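Local atomic coordinates of protein with a SET domain within carboxy region (Cryptosporidium parvum, PDB entry 4LDG), a protein that probably methylates a lysine of histone H4, as its SET domain, held in this carboxy-terminal piece, suggests. Residues 25-30 and 139-144; 31-34 and 38-41; 180-185 and 190-195; 204-209 and 241-246. One frame throughout, in Å; residues are numbered along the deposited sequence.

Interaction 1 (25-30 and 139-144)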
# COMPACT_ATOMS: atom_id res chain seq x y z
N GLN A 25 15.02 3.10 6.39
CA GLN A 25 15.99 3.27 5.31
C GLN A 25 15.33 3.91 4.08
O GLN A 25 15.92 4.79 3.44
CB GLN A 25 16.63 1.92 4.96
CG GLN A 25 17.99 2.05 4.33
CD GLN A 25 18.95 2.83 5.21
OE1 GLN A 25 19.05 2.59 6.41
NE2 GLN A 25 19.65 3.79 4.61
N ASP A 26 14.11 3.47 3.76
CA ASP A 26 13.33 4.07 2.67
C ASP A 26 13.15 5.55 2.94
O ASP A 26 13.39 6.39 2.06
CB ASP A 26 11.94 3.43 2.54
CG ASP A 26 11.18 3.92 1.31
OD1 ASP A 26 11.78 3.94 0.21
OD2 ASP A 26 9.97 4.28 1.44
N LEU A 27 12.75 5.87 4.17
CA LEU A 27 12.57 7.26 4.57
C LEU A 27 13.87 8.03 4.35
O LEU A 27 13.86 9.06 3.69
CB LEU A 27 12.14 7.37 6.04
CG LEU A 27 11.35 8.58 6.56
CD1 LEU A 27 11.89 8.99 7.91
CD2 LEU A 27 11.36 9.79 5.66
N TYR A 28 14.99 7.51 4.86
CA TYR A 28 16.29 8.17 4.69
C TYR A 28 16.62 8.48 3.24
O TYR A 28 17.20 9.53 2.95
CB TYR A 28 17.45 7.33 5.25
CG TYR A 28 17.57 7.24 6.76
CD1 TYR A 28 16.74 7.98 7.61
CD2 TYR A 28 18.55 6.43 7.34
CE1 TYR A 28 16.87 7.88 9.00
CE2 TYR A 28 18.69 6.33 8.71
CZ TYR A 28 17.85 7.06 9.53
OH TYR A 28 17.99 6.97 10.90
N SER A 29 16.27 7.57 2.33
CA SER A 29 16.56 7.75 0.91
C SER A 29 15.74 8.85 0.25
O SER A 29 16.12 9.37 -0.79
CB SER A 29 16.36 6.43 0.16
OG SER A 29 17.52 5.63 0.27
N LYS A 30 14.62 9.21 0.86
CA LYS A 30 13.74 10.26 0.32
C LYS A 30 13.93 11.64 1.00
O LYS A 30 13.35 12.64 0.55
CB LYS A 30 12.28 9.81 0.46
CG LYS A 30 11.93 8.61 -0.43
CD LYS A 30 10.64 7.92 0.01
CE LYS A 30 10.24 6.82 -0.97
NZ LYS A 30 8.86 6.29 -0.70
N CYS A 139 5.41 6.92 1.85
CA CYS A 139 6.41 6.71 2.91
C CYS A 139 5.63 6.44 4.21
O CYS A 139 4.82 7.26 4.65
CB CYS A 139 7.28 7.96 3.01
SG CYS A 139 8.44 8.02 4.39
N THR A 140 5.79 5.23 4.73
CA THR A 140 5.20 4.86 6.02
C THR A 140 6.26 4.38 7.02
O THR A 140 7.39 4.07 6.64
CB THR A 140 4.20 3.71 5.87
OG1 THR A 140 4.90 2.53 5.47
CG2 THR A 140 3.12 4.04 4.86
N LEU A 141 5.86 4.31 8.29
CA LEU A 141 6.67 3.72 9.36
C LEU A 141 5.82 2.88 10.30
O LEU A 141 4.61 3.13 10.45
CB LEU A 141 7.36 4.81 10.16
CG LEU A 141 8.24 5.71 9.32
CD1 LEU A 141 8.64 6.92 10.13
CD2 LEU A 141 9.47 4.95 8.85
N ILE A 142 6.45 1.91 10.95
CA ILE A 142 5.83 1.11 12.00
C ILE A 142 6.22 1.63 13.39
O ILE A 142 7.38 1.91 13.64
CB ILE A 142 6.29 -0.35 11.95
CG1 ILE A 142 5.90 -1.00 10.64
CG2 ILE A 142 5.70 -1.15 13.11
CD1 ILE A 142 6.54 -2.37 10.49
N LYS A 143 5.25 1.74 14.28
CA LYS A 143 5.50 2.06 15.69
C LYS A 143 4.94 0.94 16.55
O LYS A 143 3.85 0.43 16.27
CB LYS A 143 4.79 3.33 16.09
CG LYS A 143 5.34 4.58 15.45
CD LYS A 143 4.46 5.79 15.80
CE LYS A 143 4.71 6.32 17.21
NZ LYS A 143 3.83 7.48 17.51
N LYS A 144 5.71 0.54 17.56
CA LYS A 144 5.22 -0.33 18.63
C LYS A 144 4.93 0.55 19.83
O LYS A 144 5.27 1.73 19.83
CB LYS A 144 6.24 -1.43 18.99

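Interaction 2 (31-34 and 38-41)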
# COMPACT_ATOMS: atom_id res chain seq x y z
N ILE A 31 14.74 11.69 2.06
CA ILE A 31 14.96 12.95 2.79
C ILE A 31 15.46 14.10 1.90
O ILE A 31 14.88 15.18 1.96
CB ILE A 31 15.87 12.75 4.05
CG1 ILE A 31 15.07 11.96 5.10
CG2 ILE A 31 16.33 14.09 4.62
CD1 ILE A 31 15.68 11.88 6.49
N PRO A 32 16.49 13.86 1.06
CA PRO A 32 16.95 14.93 0.17
C PRO A 32 15.82 15.51 -0.71
O PRO A 32 15.77 16.72 -0.94
CB PRO A 32 18.00 14.24 -0.71
CG PRO A 32 18.40 13.01 0.04
CD PRO A 32 17.15 12.58 0.74
N TYR A 33 14.93 14.64 -1.18
CA TYR A 33 13.76 15.09 -1.94
C TYR A 33 12.77 15.85 -1.05
O TYR A 33 12.26 16.88 -1.46
CB TYR A 33 13.08 13.92 -2.67
CG TYR A 33 11.70 14.27 -3.21
CD1 TYR A 33 11.52 14.77 -4.49
CD2 TYR A 33 10.57 14.11 -2.41
CE1 TYR A 33 10.27 15.10 -4.97
CE2 TYR A 33 9.31 14.45 -2.87
CZ TYR A 33 9.16 14.94 -4.15
OH TYR A 33 7.90 15.26 -4.60
N PHE A 34 12.50 15.36 0.16
CA PHE A 34 11.61 16.10 1.10
C PHE A 34 12.17 17.48 1.43
O PHE A 34 11.45 18.48 1.45
CB PHE A 34 11.34 15.31 2.39
CG PHE A 34 10.60 14.01 2.19
CD1 PHE A 34 9.55 13.91 1.29
CD2 PHE A 34 10.95 12.87 2.91
CE1 PHE A 34 8.88 12.70 1.09
CE2 PHE A 34 10.29 11.67 2.72
CZ PHE A 34 9.25 11.58 1.81
N GLY A 38 10.53 21.28 0.63
CA GLY A 38 9.92 21.80 1.86
C GLY A 38 8.82 20.92 2.45
O GLY A 38 7.87 21.42 3.04
N ILE A 39 8.95 19.61 2.29
CA ILE A 39 7.93 18.67 2.77
C ILE A 39 8.32 18.14 4.15
O ILE A 39 9.40 17.62 4.33
CB ILE A 39 7.76 17.48 1.78
CG1 ILE A 39 7.39 17.99 0.38
CG2 ILE A 39 6.71 16.50 2.30
CD1 ILE A 39 7.44 16.91 -0.69
N GLU A 40 7.42 18.28 5.12
CA GLU A 40 7.64 17.72 6.46
C GLU A 40 7.70 16.17 6.42
O GLU A 40 6.83 15.51 5.83
CB GLU A 40 6.53 18.15 7.42
CG GLU A 40 6.97 18.14 8.88
CD GLU A 40 5.84 18.13 9.91
OE1 GLU A 40 6.16 18.23 11.12
OE2 GLU A 40 4.64 18.00 9.55
N TYR A 41 8.74 15.62 7.04
CA TYR A 41 8.89 14.17 7.22
C TYR A 41 9.07 13.85 8.71
O TYR A 41 9.36 14.74 9.49
CB TYR A 41 10.06 13.64 6.40
CG TYR A 41 11.38 14.32 6.70
CD1 TYR A 41 12.29 13.76 7.59
CD2 TYR A 41 11.74 15.51 6.07
CE1 TYR A 41 13.51 14.38 7.86
CE2 TYR A 41 12.96 16.13 6.33
CZ TYR A 41 13.83 15.56 7.23
OH TYR A 41 15.04 16.17 7.48

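Interaction 3 (180-185 and 190-195)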
# COMPACT_ATOMS: atom_id res chain seq x y z
N GLU A 180 -9.87 -23.47 5.05
CA GLU A 180 -9.04 -24.46 5.75
C GLU A 180 -7.83 -23.78 6.39
O GLU A 180 -7.48 -24.08 7.54
CB GLU A 180 -8.57 -25.59 4.83
CG GLU A 180 -9.65 -26.61 4.47
CD GLU A 180 -9.20 -27.62 3.41
OE1 GLU A 180 -9.70 -27.57 2.26
OE2 GLU A 180 -8.34 -28.47 3.73
N LEU A 181 -7.20 -22.86 5.66
CA LEU A 181 -6.10 -22.06 6.23
C LEU A 181 -6.54 -21.29 7.45
O LEU A 181 -5.82 -21.19 8.43
CB LEU A 181 -5.53 -21.07 5.20
CG LEU A 181 -4.34 -21.55 4.37
CD1 LEU A 181 -4.06 -20.56 3.25
CD2 LEU A 181 -3.10 -21.76 5.22
N GLU A 182 -7.74 -20.73 7.38
CA GLU A 182 -8.28 -19.98 8.48
C GLU A 182 -8.40 -20.88 9.68
O GLU A 182 -7.97 -20.52 10.75
CB GLU A 182 -9.65 -19.39 8.11
CG GLU A 182 -9.85 -17.99 8.63
CD GLU A 182 -11.16 -17.38 8.17
OE1 GLU A 182 -11.55 -17.58 7.00
OE2 GLU A 182 -11.79 -16.68 8.99
N GLU A 183 -8.95 -22.08 9.50
CA GLU A 183 -9.06 -23.04 10.60
C GLU A 183 -7.71 -23.44 11.19
O GLU A 183 -7.60 -23.58 12.41
CB GLU A 183 -9.86 -24.27 10.18
CG GLU A 183 -11.37 -24.01 10.12
CD GLU A 183 -12.17 -25.10 9.43
OE1 GLU A 183 -12.66 -24.83 8.30
OE2 GLU A 183 -12.33 -26.20 10.00
N LYS A 184 -6.68 -23.60 10.36
CA LYS A 184 -5.36 -23.97 10.84
C LYS A 184 -4.73 -22.87 11.70
O LYS A 184 -4.19 -23.13 12.77
CB LYS A 184 -4.43 -24.37 9.67
CG LYS A 184 -2.94 -24.48 10.01
CD LYS A 184 -2.12 -25.14 8.89
CE LYS A 184 -1.84 -24.19 7.73
NZ LYS A 184 -0.51 -23.53 7.79
N TYR A 185 -4.81 -21.63 11.24
CA TYR A 185 -4.31 -20.52 12.04
C TYR A 185 -5.04 -20.44 13.39
O TYR A 185 -4.41 -20.30 14.41
CB TYR A 185 -4.41 -19.18 11.31
CG TYR A 185 -3.59 -19.09 10.02
CD1 TYR A 185 -2.27 -19.54 9.97
CD2 TYR A 185 -4.13 -18.54 8.87
CE1 TYR A 185 -1.54 -19.47 8.80
CE2 TYR A 185 -3.40 -18.44 7.72
CZ TYR A 185 -2.10 -18.91 7.68
OH TYR A 185 -1.39 -18.82 6.51
N ARG A 190 -2.44 -18.83 16.11
CA ARG A 190 -1.75 -17.81 15.38
C ARG A 190 -2.77 -16.77 14.99
O ARG A 190 -3.97 -17.06 14.79
CB ARG A 190 -1.06 -18.39 14.15
CG ARG A 190 0.25 -19.04 14.51
CD ARG A 190 1.31 -18.75 13.46
NE ARG A 190 1.22 -19.62 12.29
CZ ARG A 190 1.76 -19.37 11.10
NH1 ARG A 190 1.63 -20.26 10.13
NH2 ARG A 190 2.43 -18.24 10.86
N GLY A 191 -2.32 -15.54 14.91
CA GLY A 191 -3.14 -14.53 14.27
C GLY A 191 -3.40 -14.91 12.83
O GLY A 191 -2.96 -15.96 12.35
N CYS A 192 -4.10 -14.05 12.13
CA CYS A 192 -4.48 -14.37 10.79
C CYS A 192 -4.78 -13.07 10.07
O CYS A 192 -5.70 -12.33 10.44
CB CYS A 192 -5.68 -15.30 10.87
SG CYS A 192 -6.66 -15.42 9.40
N TYR A 193 -3.95 -12.76 9.08
CA TYR A 193 -4.07 -11.52 8.34
C TYR A 193 -4.57 -11.90 6.95
O TYR A 193 -3.79 -11.95 6.00
CB TYR A 193 -2.71 -10.82 8.23
CG TYR A 193 -2.10 -10.29 9.52
CD1 TYR A 193 -2.18 -8.95 9.85
CD2 TYR A 193 -1.40 -11.12 10.39
CE1 TYR A 193 -1.60 -8.44 11.01
CE2 TYR A 193 -0.83 -10.63 11.56
CZ TYR A 193 -0.93 -9.29 11.85
OH TYR A 193 -0.36 -8.79 13.00
N MET A 194 -5.85 -12.18 6.84
CA MET A 194 -6.43 -12.61 5.58
C MET A 194 -7.45 -11.60 5.16
O MET A 194 -8.19 -11.05 5.99
CB MET A 194 -7.06 -13.99 5.69
CG MET A 194 -6.09 -15.09 6.07
SD MET A 194 -6.77 -16.76 6.14
CE MET A 194 -7.17 -17.10 4.44
N TYR A 195 -7.50 -11.36 3.86
CA TYR A 195 -8.41 -10.38 3.31
C TYR A 195 -9.22 -11.01 2.18
O TYR A 195 -8.72 -11.19 1.05
CB TYR A 195 -7.64 -9.16 2.83
CG TYR A 195 -8.51 -7.99 2.56
CD1 TYR A 195 -8.56 -6.94 3.44
CD2 TYR A 195 -9.35 -7.96 1.46
CE1 TYR A 195 -9.40 -5.87 3.20
CE2 TYR A 195 -10.18 -6.90 1.22
CZ TYR A 195 -10.22 -5.86 2.10
OH TYR A 195 -11.05 -4.77 1.89

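Interaction 4 (204-209 and 241-246)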
# COMPACT_ATOMS: atom_id res chain seq x y z
N TYR A 204 -11.90 -13.80 -3.98
CA TYR A 204 -10.49 -14.04 -3.72
C TYR A 204 -10.21 -13.89 -2.23
O TYR A 204 -11.03 -13.37 -1.46
CB TYR A 204 -9.62 -13.04 -4.49
CG TYR A 204 -9.66 -13.11 -6.03
CD1 TYR A 204 -8.76 -13.87 -6.74
CD2 TYR A 204 -10.57 -12.34 -6.75
CE1 TYR A 204 -8.77 -13.91 -8.14
CE2 TYR A 204 -10.59 -12.36 -8.14
CZ TYR A 204 -9.69 -13.15 -8.83
OH TYR A 204 -9.72 -13.16 -10.22
N CYS A 205 -9.05 -14.37 -1.84
CA CYS A 205 -8.54 -14.09 -0.53
C CYS A 205 -7.05 -13.82 -0.62
O CYS A 205 -6.34 -14.56 -1.29
CB CYS A 205 -8.81 -15.26 0.41
SG CYS A 205 -8.25 -14.90 2.10
N ILE A 206 -6.58 -12.76 0.02
CA ILE A 206 -5.15 -12.55 0.16
C ILE A 206 -4.75 -12.90 1.57
O ILE A 206 -5.19 -12.26 2.54
CB ILE A 206 -4.72 -11.13 -0.19
CG1 ILE A 206 -4.85 -10.90 -1.70
CG2 ILE A 206 -3.26 -10.92 0.18
CD1 ILE A 206 -5.00 -9.45 -2.11
N ASP A 207 -3.92 -13.94 1.68
CA ASP A 207 -3.38 -14.38 2.96
C ASP A 207 -2.01 -13.76 3.19
O ASP A 207 -1.04 -14.21 2.61
CB ASP A 207 -3.26 -15.91 3.02
CG ASP A 207 -2.80 -16.39 4.38
OD1 ASP A 207 -2.70 -15.52 5.27
OD2 ASP A 207 -2.51 -17.60 4.57
N ALA A 208 -1.93 -12.75 4.07
CA ALA A 208 -0.66 -12.13 4.46
C ALA A 208 -0.16 -12.57 5.87
O ALA A 208 0.64 -11.88 6.50
CB ALA A 208 -0.80 -10.61 4.40
N THR A 209 -0.61 -13.74 6.33
CA THR A 209 -0.27 -14.23 7.68
C THR A 209 1.21 -14.50 7.86
O THR A 209 1.79 -14.04 8.83
CB THR A 209 -1.08 -15.48 8.05
OG1 THR A 209 -2.47 -15.19 7.96
CG2 THR A 209 -0.75 -15.96 9.46
N PRO A 241 -5.80 -10.05 -9.60
CA PRO A 241 -6.19 -8.84 -8.90
C PRO A 241 -5.06 -8.40 -8.02
O PRO A 241 -4.43 -9.24 -7.40
CB PRO A 241 -7.36 -9.30 -8.03
CG PRO A 241 -7.08 -10.75 -7.77
CD PRO A 241 -6.44 -11.25 -9.04
N ARG A 242 -4.80 -7.10 -8.00
CA ARG A 242 -3.84 -6.46 -7.10
C ARG A 242 -4.60 -5.48 -6.24
O ARG A 242 -5.20 -4.49 -6.77
CB ARG A 242 -2.77 -5.71 -7.89
CG ARG A 242 -2.15 -6.54 -9.02
CD ARG A 242 -1.35 -7.71 -8.49
NE ARG A 242 -0.17 -7.20 -7.79
CZ ARG A 242 1.03 -7.02 -8.33
NH1 ARG A 242 1.26 -7.32 -9.62
NH2 ARG A 242 2.00 -6.51 -7.60
N LEU A 243 -4.55 -5.72 -4.93
CA LEU A 243 -5.35 -4.97 -3.98
C LEU A 243 -4.44 -3.95 -3.30
O LEU A 243 -3.34 -4.30 -2.83
CB LEU A 243 -5.96 -5.93 -2.94
CG LEU A 243 -6.79 -5.42 -1.75
CD1 LEU A 243 -8.11 -4.81 -2.21
CD2 LEU A 243 -7.04 -6.56 -0.77
N PHE A 244 -4.91 -2.70 -3.24
CA PHE A 244 -4.11 -1.61 -2.70
C PHE A 244 -4.94 -0.56 -2.01
O PHE A 244 -6.18 -0.43 -2.22
CB PHE A 244 -3.22 -0.94 -3.79
CG PHE A 244 -3.98 -0.27 -4.92
CD1 PHE A 244 -4.15 1.10 -4.96
CD2 PHE A 244 -4.53 -1.01 -5.95
CE1 PHE A 244 -4.85 1.71 -6.00
CE2 PHE A 244 -5.23 -0.42 -6.98
CZ PHE A 244 -5.40 0.94 -7.01
N PHE A 245 -4.24 0.21 -1.17
CA PHE A 245 -4.84 1.29 -0.41
C PHE A 245 -4.58 2.62 -1.08
O PHE A 245 -3.49 2.85 -1.63
CB PHE A 245 -4.21 1.33 0.97
CG PHE A 245 -4.59 0.17 1.84
CD1 PHE A 245 -5.88 0.01 2.26
CD2 PHE A 245 -3.62 -0.73 2.27
CE1 PHE A 245 -6.21 -1.02 3.11
CE2 PHE A 245 -3.95 -1.77 3.10
CZ PHE A 245 -5.25 -1.91 3.52
N VAL A 246 -5.58 3.49 -1.08
CA VAL A 246 -5.38 4.89 -1.43
C VAL A 246 -5.95 5.74 -0.32
O VAL A 246 -6.84 5.31 0.40
CB VAL A 246 -6.03 5.27 -2.76
CG1 VAL A 246 -5.44 4.42 -3.88
CG2 VAL A 246 -7.52 5.08 -2.73

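Interaction 1 (25-30 and 139-144)
Leu27, on helix 15-36, lays its branched end against the sulfur of Cys139, the residue just before strand 140-143. The apolar part of the contact starts here. Leu27 CD2 lies 3.6 Å from Cys139 SG, and Leu27 CG lies 3.7 Å from the same sulfur. The side chain of Cys139 points SG away from its own backbone N (chi1 172°), which carries the sulfur across to the helix. The other methyl of Leu27 reaches further along the strand, where Leu27 CD1 and Leu141 CD1 stand 4.4 Å apart, a looser touch. Leu141 also packs on Phe42 and on Ile153 of strand 151-154, which pairs with strand 140-143.

The polar part lies within the helix. In the conformer of Asp26 described, Lys30 NZ forms a salt bridge with Asp26 OD2 at 3.1 Å, meeting the carboxylate on its syn side, one turn back along the helix. The extended lysine chain passes close to Cys139, with Lys30 NZ 4.4 Å from Cys139 CB.

The helix thus meets the start of the strand and the residue before it mainly through aliphatic groups and one sulfur. All four touching residues are buried. Where Asp26 takes this conformer, its carboxylate would help balance the lysine charge beside the apolar patch.

Interaction 2 (31-34 and 38-41)
The ring of Tyr41 takes Ile31 on one face. Ile31 CG1 sits 4.3 Å from the ring centroid, 22° off the normal, in a CH-pi contact displaced toward the ring rim. Ile31 CD1 comes closer to one ring atom, 3.6 Å from Tyr41 CE1. The two side chains cross at about a right angle. Tyr41 places its ring between its backbone N and carbonyl carbon (chi1 56°), and this turns it back toward the helix.

The Phe34 ring is met obliquely by two residues. Tyr41 CB lies 3.7 Å from Phe34 CD2, and Ile39 CG2 lies 4.0 Å from Phe34 CD1. Ile39 also reaches the Tyr33 ring at a slant, with Ile39 CD1 3.8 Å from Tyr33 CE2.

The backbone adds one bond between the segments. Ile39 N donates to Phe34 O at 2.9 Å, with an N-H...O angle of 164°. With the bond from Gly38 N to Glu35 O it makes a Schellman motif that ends helix 15-36. Gly38, at positive phi, is the C-prime residue.

Tyr33 OH bonds to His113. The chain thus turns back on the helix end through a Schellman motif. Aliphatic and aromatic groups then hold the returning segment against the last turns, and Tyr41 OH, bonded to Glu35 of the same helix end, adds a polar tie to the turn.

Interaction 3 (180-185 and 190-195)
The C-terminal end of helix 175-187 packs against the segment that leads into strand 194-199 of the SET domain. Tyr185 is the centre of the contact. Its ring stands beside the guanidinium of Arg190, with the two planes 88° apart. Arg190 NH1 lies near the ring plane at the edge, 3.5 Å from Tyr185 CE1. That ring edge in turn faces the flat side of the guanidinium. The arginine chain bends at chi2 and chi3 to bring the group there. Its other terminal nitrogen, NH2, forms a salt bridge with Glu210.

Helix and strand follow each other closely in the chain, so this is a short helix-to-strand connection. Arg190 N donates to Tyr185 O at 3.0 Å, binding the start of the returning segment to the helix backbone. Strand 194-199 then pairs with strand 202-207, and Tyr185 OH reaches that strand through a hydrogen bond to Asp207.

Two sulfurs lie around the ring. Met194 SD is at the edge, 5.3 Å from the Tyr185 centroid, a Met-aromatic contact. Cys192 SG approaches obliquely and lies 4.1 Å from Tyr185 CD2. Both sulfurs also meet the aliphatic part of Glu182, whose CG is 4.1 Å from Met194 SD. Beyond CG the glutamate chain runs extended, and its OE1 is hydrogen-bonded to Tyr196.

Interaction 4 (204-209 and 241-246)
Pro241 presses its CG onto the Tyr204 ring, and this is the tight part of the contact. Pro241 CG sits 3.5 Å from the ring centroid and only 8° off the normal, so it lies almost over the centre of the face. This is a close CH-pi contact. Pro241 CD spreads from there toward the hydroxyl side of the ring and is 3.6 Å from Tyr204 CE1. The two side chains come from opposite directions. With CG anti to the carbonyl carbon (chi1 -64°), Tyr204 offers a ring face to Pro241.

Two residues further along each strand the packing is thinner. Ile206 touches with one methyl: its CD1 lies 3.7 Å from Leu243 CB and 3.8 Å from Leu243 CD2. This thinner part is not a solvent side, for Ile206 and Leu243 are buried too, as are Tyr204 and Pro241. Leu171 of the neighbouring strand 170-172 touches Tyr204, Ile206 and Pro241, and so packs on both sides of the contact.

Past Ile206 the first segment leaves the contact, and an Asx turn at Asp207 follows at the strand end.

The two strands belong to different antiparallel sheets, 202-207 to one and 240-247 to another, and the contact is made by side chains alone. Small beta sheets packed together in this way are characteristic of the SET domain.

In the fold
The modelled chain begins with helix 15-36. Interaction 2 closes a short loop at its end, where the chain turns back at 38-41. Interaction 1 closes a much longer loop, from the same helix to strand 140-143, and interaction 2 lies within it. The two touch through Leu27 and Phe34. Interaction 3 comes later, closing the short turn between helix 175-187 and strand 194-199. Interaction 4 follows in series and packs strand 202-207 of one sheet on strand 240-247 of another. Interactions 3 and 4 meet at the paired strands 194-199 and 202-207, whereas interactions 2 and 3 lie about 39 Å apart between centres. No loops cross.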